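Local coordinates for protein GlcNAc-alpha-1,4-Gal-releasing endo-beta-galactosidase (Clostridium perfringens, PDB 1UPS) that probably hydrolyses internal beta-galactosidic bonds of glycans, as a calcium-binding family 16 endo-beta-galactosidase that releases GlcNAc-alpha-1,4-Gal, at residues Y51-W56 with H107-T112; F101-I106 with M153-N158; R295-G300 with T408-Q413. All coordinates share one frame; numbering follows the deposited sequence.

Interaction 1 of 3, residues Y51-W56 with H107-T112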
loop_
_atom_site.group_PDB
_atom_site.type_symbol
_atom_site.label_atom_id
_atom_site.label_comp_id
_atom_site.label_asym_id
_atom_site.label_seq_id
_atom_site.Cartn_x
_atom_site.Cartn_y
_atom_site.Cartn_z
ATOM N N TYR A 51 14.331 12.140 -16.073
ATOM C CA TYR A 51 14.334 13.402 -15.354
ATOM C C TYR A 51 13.277 13.361 -14.259
ATOM O O TYR A 51 12.176 12.806 -14.464
ATOM C CB TYR A 51 14.004 14.547 -16.304
ATOM C CG TYR A 51 15.086 14.855 -17.317
ATOM C CD1 TYR A 51 15.191 14.116 -18.499
ATOM C CD2 TYR A 51 15.982 15.902 -17.109
ATOM C CE1 TYR A 51 16.189 14.395 -19.437
ATOM C CE2 TYR A 51 16.981 16.200 -18.046
ATOM C CZ TYR A 51 17.070 15.443 -19.206
ATOM O OH TYR A 51 18.032 15.738 -20.143
ATOM N N TYR A 52 13.588 13.996 -13.129
ATOM C CA TYR A 52 12.694 14.021 -11.985
ATOM C C TYR A 52 11.826 15.294 -12.081
ATOM O O TYR A 52 12.357 16.399 -12.030
ATOM C CB TYR A 52 13.537 13.992 -10.687
ATOM C CG TYR A 52 12.733 13.977 -9.391
ATOM C CD1 TYR A 52 11.461 13.395 -9.335
ATOM C CD2 TYR A 52 13.260 14.534 -8.220
ATOM C CE1 TYR A 52 10.712 13.395 -8.122
ATOM C CE2 TYR A 52 12.538 14.530 -7.012
ATOM C CZ TYR A 52 11.267 13.960 -6.977
ATOM O OH TYR A 52 10.557 13.986 -5.792
ATOM N N LEU A 53 10.506 15.137 -12.250
ATOM C CA LEU A 53 9.558 16.289 -12.276
ATOM C C LEU A 53 10.148 17.583 -12.882
ATOM O O LEU A 53 10.141 18.641 -12.241
ATOM C CB LEU A 53 8.984 16.565 -10.875
ATOM C CG LEU A 53 8.297 15.372 -10.199
ATOM C CD1 LEU A 53 8.024 15.663 -8.712
ATOM C CD2 LEU A 53 6.998 14.995 -10.928
ATOM N N PRO A 54 10.654 17.495 -14.117
ATOM C CA PRO A 54 11.439 18.600 -14.700
ATOM C C PRO A 54 10.663 19.909 -14.909
ATOM O O PRO A 54 11.296 20.966 -15.015
ATOM C CB PRO A 54 11.944 18.020 -16.021
ATOM C CG PRO A 54 10.944 16.930 -16.378
ATOM C CD PRO A 54 10.550 16.342 -15.034
ATOM N N HIS A 55 9.334 19.851 -14.929
ATOM C CA HIS A 55 8.509 21.064 -15.052
ATOM C C HIS A 55 8.639 22.035 -13.870
ATOM O O HIS A 55 8.274 23.218 -14.001
ATOM C CB HIS A 55 7.041 20.693 -15.248
ATOM C CG HIS A 55 6.523 19.733 -14.224
ATOM N ND1 HIS A 55 6.838 18.394 -14.241
ATOM C CD2 HIS A 55 5.734 19.923 -13.142
ATOM C CE1 HIS A 55 6.249 17.790 -13.224
ATOM N NE2 HIS A 55 5.570 18.694 -12.540
ATOM N N TRP A 56 9.150 21.570 -12.723
ATOM C CA TRP A 56 9.317 22.473 -11.568
ATOM C C TRP A 56 10.599 23.307 -11.630
ATOM O O TRP A 56 10.735 24.271 -10.895
ATOM C CB TRP A 56 9.252 21.742 -10.218
ATOM C CG TRP A 56 7.938 21.044 -9.971
ATOM C CD1 TRP A 56 7.763 19.749 -9.552
ATOM C CD2 TRP A 56 6.624 21.596 -10.134
ATOM N NE1 TRP A 56 6.423 19.466 -9.449
ATOM C CE2 TRP A 56 5.697 20.578 -9.800
ATOM C CE3 TRP A 56 6.129 22.857 -10.540
ATOM C CZ2 TRP A 56 4.307 20.764 -9.877
ATOM C CZ3 TRP A 56 4.744 23.058 -10.597
ATOM C CH2 TRP A 56 3.842 22.000 -10.274
ATOM N N HIS A 107 2.152 16.856 -9.466
ATOM C CA HIS A 107 2.707 16.647 -8.113
ATOM C C HIS A 107 3.410 17.906 -7.578
ATOM O O HIS A 107 4.656 17.950 -7.412
ATOM C CB HIS A 107 3.637 15.420 -8.046
ATOM C CG HIS A 107 4.051 15.076 -6.644
ATOM N ND1 HIS A 107 3.155 14.626 -5.699
ATOM C CD2 HIS A 107 5.250 15.162 -6.021
ATOM C CE1 HIS A 107 3.783 14.458 -4.547
ATOM N NE2 HIS A 107 5.060 14.757 -4.721
ATOM N N ASN A 108 2.581 18.908 -7.311
ATOM C CA ASN A 108 3.038 20.204 -6.802
ATOM C C ASN A 108 3.262 20.186 -5.293
ATOM O O ASN A 108 2.524 20.816 -4.523
ATOM C CB ASN A 108 2.060 21.314 -7.210
ATOM C CG ASN A 108 2.696 22.686 -7.149
ATOM O OD1 ASN A 108 3.869 22.808 -6.768
ATOM N ND2 ASN A 108 1.954 23.717 -7.563
ATOM N N PHE A 109 4.290 19.453 -4.870
ATOM C CA PHE A 109 4.559 19.244 -3.447
ATOM C C PHE A 109 4.878 20.574 -2.751
ATOM O O PHE A 109 4.624 20.725 -1.554
ATOM C CB PHE A 109 5.726 18.261 -3.238
ATOM C CG PHE A 109 7.001 18.686 -3.897
ATOM C CD1 PHE A 109 7.941 19.474 -3.212
ATOM C CD2 PHE A 109 7.281 18.304 -5.198
ATOM C CE1 PHE A 109 9.120 19.882 -3.841
ATOM C CE2 PHE A 109 8.450 18.709 -5.834
ATOM C CZ PHE A 109 9.378 19.502 -5.150
ATOM N N SER A 110 5.392 21.533 -3.509
ATOM C CA SER A 110 5.777 22.834 -2.932
ATOM C C SER A 110 4.676 23.902 -3.032
ATOM O O SER A 110 4.804 24.986 -2.447
ATOM C CB SER A 110 7.063 23.336 -3.575
ATOM O OG SER A 110 6.823 23.828 -4.889
ATOM N N GLY A 111 3.597 23.594 -3.754
ATOM C CA GLY A 111 2.527 24.564 -4.000
ATOM C C GLY A 111 2.981 25.821 -4.736
ATOM O O GLY A 111 2.426 26.905 -4.524
ATOM N N THR A 112 3.978 25.687 -5.603
ATOM C CA THR A 112 4.452 26.812 -6.410
ATOM C C THR A 112 3.507 27.168 -7.578
ATOM O O THR A 112 2.760 26.314 -8.070
ATOM C CB THR A 112 5.871 26.544 -6.934
ATOM O OG1 THR A 112 6.340 27.703 -7.645
ATOM C CG2 THR A 112 5.868 25.435 -8.014
#
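Two long loops of the GH16 beta-sandwich domain meet here, and the indole of Trp56 is the piece they share. Segment 51-56 ends in a short 3-10 turn that carries this ring toward 107-112. His107 comes first in the second segment. Its imidazole hangs anti to its backbone N, and CD2 at the ring edge meets CD1 of Leu53 at 3.9 Å. Its carbonyl O takes a weak, bent hydrogen bond from Trp56 NE1 at 3.1 Å; the same N-H also bonds weakly to Ile106 O, so it is shared between two carbonyls. Asn108, the centre of an inverse gamma turn, lies across the six-membered end of the indole. Its amide plane is tilted 22° from the ring, with CG 3.4 Å from Trp56 CH2. CD2 of His55 sits over the centre of the opposite face, so the indole is held between the two. Phe109 holds its ring in the crowded position between backbone N and carbonyl carbon (chi1 57°). From there its edge points at the face of the five-membered ring of Trp56 in an offset edge-to-face pair, with planes at 86°. The same edge receives Leu53 CD1. A type I turn from Asn108 to Gly111 then brings Thr112 back to Asn108. Asn108 ND2 donates a nearly straight bond to Thr112 O, and Thr112 N donates to Asn108 OD1, so the amide is gripped at both ends and its flip is fixed. Thr112 OG1 turns to the backbone N of Asp114. The methyl CG2 of Thr112 touches Trp56 CE3 at 3.6 Å.

Interaction 2 of 3, residues F101-I106 with M153-N158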
loop_
_atom_site.group_PDB
_atom_site.type_symbol
_atom_site.label_atom_id
_atom_site.label_comp_id
_atom_site.label_asym_id
_atom_site.label_seq_id
_atom_site.Cartn_x
_atom_site.Cartn_y
_atom_site.Cartn_z
ATOM N N PHE A 101 6.078 9.197 -17.354
ATOM C CA PHE A 101 5.301 10.298 -17.949
ATOM C C PHE A 101 6.149 11.573 -17.894
ATOM O O PHE A 101 7.199 11.621 -17.227
ATOM C CB PHE A 101 4.005 10.533 -17.149
ATOM C CG PHE A 101 4.270 10.963 -15.732
ATOM C CD1 PHE A 101 4.530 10.010 -14.746
ATOM C CD2 PHE A 101 4.356 12.321 -15.410
ATOM C CE1 PHE A 101 4.851 10.411 -13.434
ATOM C CE2 PHE A 101 4.665 12.735 -14.102
ATOM C CZ PHE A 101 4.913 11.769 -13.113
ATOM N N ASP A 102 5.678 12.604 -18.586
ATOM C CA ASP A 102 6.277 13.935 -18.522
ATOM C C ASP A 102 5.118 14.868 -18.813
ATOM O O ASP A 102 4.587 14.864 -19.921
ATOM C CB ASP A 102 7.381 14.041 -19.576
ATOM C CG ASP A 102 8.144 15.353 -19.527
ATOM O OD1 ASP A 102 9.069 15.513 -20.374
ATOM O OD2 ASP A 102 7.913 16.267 -18.709
ATOM N N LYS A 103 4.704 15.649 -17.821
ATOM C CA LYS A 103 3.464 16.401 -17.954
ATOM C C LYS A 103 3.494 17.623 -17.041
ATOM O O LYS A 103 3.940 17.525 -15.895
ATOM C CB LYS A 103 2.246 15.501 -17.632
ATOM C CG LYS A 103 0.877 16.140 -17.959
ATOM C CD LYS A 103 -0.239 15.094 -17.863
ATOM C CE LYS A 103 -1.622 15.632 -18.277
ATOM N NZ LYS A 103 -2.293 16.355 -17.165
ATOM N N SER A 104 3.008 18.757 -17.552
ATOM C CA SER A 104 2.961 20.001 -16.776
ATOM C C SER A 104 2.178 19.831 -15.468
ATOM O O SER A 104 1.205 19.074 -15.415
ATOM C CB SER A 104 2.299 21.125 -17.591
ATOM O OG SER A 104 3.143 21.581 -18.633
ATOM N N TRP A 105 2.606 20.561 -14.434
ATOM C CA TRP A 105 1.873 20.728 -13.174
ATOM C C TRP A 105 1.804 19.493 -12.258
ATOM O O TRP A 105 1.260 19.586 -11.157
ATOM C CB TRP A 105 0.443 21.252 -13.430
ATOM C CG TRP A 105 0.383 22.678 -13.899
ATOM C CD1 TRP A 105 0.037 23.127 -15.141
ATOM C CD2 TRP A 105 0.650 23.836 -13.109
ATOM N NE1 TRP A 105 0.081 24.502 -15.175
ATOM C CE2 TRP A 105 0.456 24.965 -13.939
ATOM C CE3 TRP A 105 1.040 24.037 -11.779
ATOM C CZ2 TRP A 105 0.642 26.281 -13.482
ATOM C CZ3 TRP A 105 1.227 25.353 -11.320
ATOM C CH2 TRP A 105 1.026 26.451 -12.178
ATOM N N ILE A 106 2.382 18.368 -12.674
ATOM C CA ILE A 106 2.217 17.135 -11.888
ATOM C C ILE A 106 2.912 17.178 -10.514
ATOM O O ILE A 106 4.111 17.472 -10.425
ATOM C CB ILE A 106 2.673 15.884 -12.673
ATOM C CG1 ILE A 106 1.826 15.714 -13.950
ATOM C CG2 ILE A 106 2.535 14.642 -11.764
ATOM C CD1 ILE A 106 0.277 15.612 -13.697
ATOM N N MET A 153 -2.525 11.739 -12.702
ATOM C CA MET A 153 -2.084 12.455 -13.895
ATOM C C MET A 153 -2.813 13.768 -14.104
ATOM O O MET A 153 -2.564 14.459 -15.102
ATOM C CB MET A 153 -2.216 11.559 -15.138
ATOM C CG MET A 153 -1.183 10.414 -15.162
ATOM S SD MET A 153 0.563 10.927 -15.171
ATOM C CE MET A 153 0.687 11.943 -16.414
ATOM N N GLN A 154 -3.720 14.117 -13.182
ATOM C CA GLN A 154 -4.356 15.443 -13.194
ATOM C C GLN A 154 -5.027 15.702 -14.549
ATOM O O GLN A 154 -4.987 16.800 -15.099
ATOM C CB GLN A 154 -3.323 16.540 -12.818
ATOM C CG GLN A 154 -2.829 16.376 -11.368
ATOM C CD GLN A 154 -1.568 17.176 -11.013
ATOM O OE1 GLN A 154 -0.713 16.666 -10.296
ATOM N NE2 GLN A 154 -1.463 18.412 -11.497
ATOM N N ASP A 155 -5.675 14.667 -15.066
ATOM C CA ASP A 155 -6.262 14.720 -16.414
ATOM C C ASP A 155 -7.538 15.543 -16.499
ATOM O O ASP A 155 -7.963 15.933 -17.608
ATOM C CB ASP A 155 -6.521 13.296 -16.922
ATOM C CG ASP A 155 -5.243 12.572 -17.306
ATOM O OD1 ASP A 155 -4.338 13.208 -17.927
ATOM O OD2 ASP A 155 -5.078 11.361 -17.050
ATOM N N ASP A 156 -8.153 15.807 -15.342
ATOM C CA ASP A 156 -9.378 16.616 -15.293
ATOM C C ASP A 156 -9.158 18.053 -15.797
ATOM O O ASP A 156 -9.844 18.511 -16.717
ATOM C CB ASP A 156 -10.062 16.578 -13.898
ATOM C CG ASP A 156 -9.117 16.930 -12.748
ATOM O OD1 ASP A 156 -9.624 17.158 -11.619
ATOM O OD2 ASP A 156 -7.870 16.984 -12.863
ATOM N N THR A 157 -8.162 18.745 -15.232
ATOM C CA THR A 157 -7.887 20.147 -15.600
ATOM C C THR A 157 -6.544 20.376 -16.287
ATOM O O THR A 157 -6.292 21.470 -16.819
ATOM C CB THR A 157 -7.853 21.020 -14.354
ATOM O OG1 THR A 157 -6.859 20.500 -13.463
ATOM C CG2 THR A 157 -9.140 20.903 -13.590
ATOM N N ASN A 158 -5.649 19.398 -16.181
ATOM C CA ASN A 158 -4.273 19.544 -16.654
ATOM C C ASN A 158 -3.541 20.705 -15.990
ATOM O O ASN A 158 -2.619 21.273 -16.556
ATOM C CB ASN A 158 -4.215 19.635 -18.185
ATOM C CG ASN A 158 -4.946 18.487 -18.846
ATOM O OD1 ASN A 158 -4.627 17.308 -18.585
ATOM N ND2 ASN A 158 -5.959 18.813 -19.698
HETATM O O HOH W 1 -0.840 18.936 -17.111
#
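Lys103 opens a type II beta turn that ends at Ile106, and it reaches from this loop into the curl of another. Its CB points toward segment 153-158, and CG stands anti to the backbone N (chi1 -171°). The chain runs extended as far as CE. CB passes the methyl CE of Met153, and CD packs on it more closely, at 3.6 Å. CE of Lys103 lies beside Asn158 OD1 and Met153 O. A bend at chi4 (-83°) then sets NZ among its acceptors. NZ bonds to Met153 O at 2.8 Å, nearly along the C=O axis. It also bonds to Asn158 OD1 at 2.9 Å, in the carbonyl plane and on a lone pair. A water accepts a third bond from NZ and donates to Ser104 O and Asn158 O, so it bridges the two segments. Three bonds thus grip the ammonium. Asp155 OD1 adds a long salt bridge at 3.8 Å, although its stronger partner is Arg122. The carboxylate may add a little to the stability of the charged lysine.

In Met153 the bend at chi2 lays SD over one face of the Phe101 ring, toward its rim, 4.1 Å from the centroid. This is a Met-aromatic contact. The bend at chi3 turns the methyl CE to Lys103 CD and Phe101 CB. Gln154 sends NE2 to Trp105 O at 3.0 Å, well above the carbonyl plane, and also to Asp159 O. Its OE1 accepts from His107 N, so both ends of the amide are held. Ile106 CD1 packs on Gln154 CD at 3.6 Å. The contact lies in the GH16 domain, away from the calcium site. Segment 101-106 begins on strand 101-102, which pairs with strand 121-122, while 153-158 follows strand 145-152, whose Val151 touches both Phe101 and Ile106.

Interaction 3 of 3, residues R295-G300 with T408-Q413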
loop_
_atom_site.group_PDB
_atom_site.type_symbol
_atom_site.label_atom_id
_atom_site.label_comp_id
_atom_site.label_asym_id
_atom_site.label_seq_id
_atom_site.Cartn_x
_atom_site.Cartn_y
_atom_site.Cartn_z
ATOM N N ARG A 295 -13.588 -17.340 10.369
ATOM C CA ARG A 295 -13.079 -18.524 11.053
ATOM C C ARG A 295 -11.844 -18.200 11.896
ATOM O O ARG A 295 -10.939 -17.492 11.433
ATOM C CB ARG A 295 -12.722 -19.582 10.009
ATOM C CG ARG A 295 -12.367 -20.961 10.596
ATOM C CD ARG A 295 -11.921 -21.984 9.535
ATOM N NE ARG A 295 -12.252 -23.334 9.998
ATOM C CZ ARG A 295 -11.894 -24.477 9.407
ATOM N NH1 ARG A 295 -11.172 -24.480 8.286
ATOM N NH2 ARG A 295 -12.257 -25.629 9.955
ATOM N N ASN A 296 -11.809 -18.742 13.114
ATOM C CA ASN A 296 -10.657 -18.595 14.005
ATOM C C ASN A 296 -9.487 -19.492 13.603
ATOM O O ASN A 296 -9.676 -20.678 13.291
ATOM C CB ASN A 296 -11.064 -18.921 15.450
ATOM C CG ASN A 296 -9.988 -18.528 16.454
ATOM O OD1 ASN A 296 -9.157 -19.358 16.871
ATOM N ND2 ASN A 296 -9.965 -17.248 16.812
ATOM N N ARG A 297 -8.276 -18.944 13.600
ATOM C CA ARG A 297 -7.121 -19.755 13.203
ATOM C C ARG A 297 -6.816 -20.907 14.174
ATOM O O ARG A 297 -6.526 -22.048 13.757
ATOM C CB ARG A 297 -5.868 -18.897 12.986
ATOM C CG ARG A 297 -4.662 -19.730 12.491
ATOM C CD ARG A 297 -3.397 -18.894 12.275
ATOM N NE ARG A 297 -2.348 -19.674 11.621
ATOM C CZ ARG A 297 -1.151 -19.206 11.277
ATOM N NH1 ARG A 297 -0.827 -17.937 11.512
ATOM N NH2 ARG A 297 -0.270 -20.028 10.670
ATOM N N GLN A 298 -6.866 -20.604 15.464
ATOM C CA GLN A 298 -6.502 -21.591 16.484
ATOM C C GLN A 298 -7.547 -22.693 16.613
ATOM O O GLN A 298 -7.194 -23.887 16.633
ATOM C CB GLN A 298 -6.235 -20.899 17.842
ATOM C CG GLN A 298 -5.990 -21.877 19.025
ATOM C CD GLN A 298 -4.638 -22.556 19.008
ATOM O OE1 GLN A 298 -3.929 -22.521 18.004
ATOM N NE2 GLN A 298 -4.267 -23.189 20.137
ATOM N N THR A 299 -8.824 -22.318 16.673
ATOM C CA THR A 299 -9.879 -23.298 16.977
ATOM C C THR A 299 -10.569 -23.864 15.753
ATOM O O THR A 299 -11.258 -24.885 15.864
ATOM C CB THR A 299 -10.980 -22.712 17.869
ATOM O OG1 THR A 299 -11.671 -21.671 17.150
ATOM C CG2 THR A 299 -10.383 -22.039 19.143
ATOM N N GLY A 300 -10.424 -23.191 14.615
ATOM C CA GLY A 300 -11.127 -23.590 13.401
ATOM C C GLY A 300 -12.634 -23.343 13.435
ATOM O O GLY A 300 -13.346 -23.811 12.534
ATOM N N THR A 408 0.892 -12.418 17.399
ATOM C CA THR A 408 1.247 -13.808 17.074
ATOM C C THR A 408 0.312 -14.857 17.676
ATOM O O THR A 408 0.470 -16.052 17.382
ATOM C CB THR A 408 2.669 -14.109 17.551
ATOM O OG1 THR A 408 2.771 -13.724 18.928
ATOM C CG2 THR A 408 3.682 -13.203 16.847
ATOM N N TYR A 409 -0.622 -14.440 18.535
ATOM C CA TYR A 409 -1.572 -15.390 19.142
ATOM C C TYR A 409 -2.628 -15.822 18.123
ATOM O O TYR A 409 -3.391 -14.996 17.635
ATOM C CB TYR A 409 -2.253 -14.801 20.401
ATOM C CG TYR A 409 -1.437 -15.001 21.666
ATOM C CD1 TYR A 409 -0.046 -14.800 21.664
ATOM C CD2 TYR A 409 -2.040 -15.411 22.852
ATOM C CE1 TYR A 409 0.709 -15.002 22.816
ATOM C CE2 TYR A 409 -1.291 -15.618 24.019
ATOM C CZ TYR A 409 0.089 -15.410 23.989
ATOM O OH TYR A 409 0.841 -15.617 25.126
ATOM N N TRP A 410 -2.675 -17.112 17.814
ATOM C CA TRP A 410 -3.595 -17.601 16.784
ATOM C C TRP A 410 -5.076 -17.445 17.166
ATOM O O TRP A 410 -5.934 -17.373 16.287
ATOM C CB TRP A 410 -3.299 -19.053 16.438
ATOM C CG TRP A 410 -2.020 -19.309 15.672
ATOM C CD1 TRP A 410 -0.975 -18.446 15.448
ATOM C CD2 TRP A 410 -1.666 -20.534 15.034
ATOM N NE1 TRP A 410 0.005 -19.072 14.712
ATOM C CE2 TRP A 410 -0.398 -20.355 14.440
ATOM C CE3 TRP A 410 -2.301 -21.782 14.906
ATOM C CZ2 TRP A 410 0.246 -21.370 13.723
ATOM C CZ3 TRP A 410 -1.657 -22.795 14.188
ATOM C CH2 TRP A 410 -0.400 -22.580 13.611
ATOM N N THR A 411 -5.392 -17.364 18.462
ATOM C CA THR A 411 -6.779 -17.076 18.855
ATOM C C THR A 411 -7.210 -15.662 18.465
ATOM O O THR A 411 -8.404 -15.343 18.534
ATOM C CB THR A 411 -6.989 -17.231 20.361
ATOM O OG1 THR A 411 -6.036 -16.408 21.046
ATOM C CG2 THR A 411 -6.664 -18.673 20.822
ATOM N N SER A 412 -6.253 -14.806 18.099
ATOM C CA SER A 412 -6.595 -13.456 17.635
ATOM C C SER A 412 -6.519 -13.289 16.107
ATOM O O SER A 412 -6.639 -12.160 15.585
ATOM C CB SER A 412 -5.708 -12.384 18.318
ATOM O OG SER A 412 -4.391 -12.349 17.759
ATOM N N GLN A 413 -6.313 -14.396 15.402
ATOM C CA GLN A 413 -6.124 -14.375 13.957
ATOM C C GLN A 413 -7.333 -15.028 13.290
ATOM O O GLN A 413 -7.796 -16.093 13.747
ATOM C CB GLN A 413 -4.831 -15.114 13.581
ATOM C CG GLN A 413 -3.583 -14.392 14.059
ATOM C CD GLN A 413 -2.288 -15.036 13.577
ATOM O OE1 GLN A 413 -2.295 -15.905 12.696
ATOM N NE2 GLN A 413 -1.162 -14.598 14.149
#
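The guanidinium of Arg297 lies flat on the indole of Trp410, with the planes only 6° apart. Arg297 is extended from CG to NE, with CG anti to the backbone N (chi1 -177°), so that CD and the guanidinium lie over the ring, the two side chains crossing obliquely. CD sits over the five-membered ring as a CH-pi contact. CZ follows as a cation-pi contact, 3.8 Å from the centroid of that ring. NH2 goes on to CZ2, at 3.4 Å. Gln413 runs alongside Arg297 and points the same way. Its OE1 accepts a straight bond from Arg297 NH1 at 2.8 Å, in the guanidinium plane and on a lone pair, while the two flat groups are turned 39° apart. Gln298 crosses the indole at about a right angle, with OE1 3.6 Å from Trp410 CE3. Its CG lies beside Thr411 CG2.

Backbone and side-chain bonds join the segments nearby. Arg297 N donates to Gln413 O at 2.9 Å. Asn296 ND2 donates to Thr411 O at 3.0 Å, from above that carbonyl plane. Asn296 OD1 accepts from Thr299 N, an Asx motif that fixes the turn and the amide together. The contact sits at one end of the two-stranded sheet of 291-296 and 414-419, in the C-terminal part of the chain. The sequence there is consistent with a ricin-type beta-trefoil, whose first and last strands would be joined here. Arg297 NH1 also forms a salt bridge with Asp376. The cation therefore has an aromatic face, a neutral amide and a carboxylate as partners, which probably stabilise the charge and fix the rotation of the guanidinium.

Along the chain, segment 51-56 comes first, in the loop between strands 30-36 and 66-70. Segments 101-106 and 107-112 follow directly on one another, and 153-158 comes last of this group. Interaction 1 closes the loop from 51-56 to 107-112. Interaction 2 opens inside it and closes beyond it, so the two cross. They touch as well: His55 NE2 lies 2.8 Å from Ile106 O. Together they tie three loops of the GH16 domain. Interaction 3 follows in series, about 48 Å from interaction 1 between centres, and brings the C-terminal part back on itself.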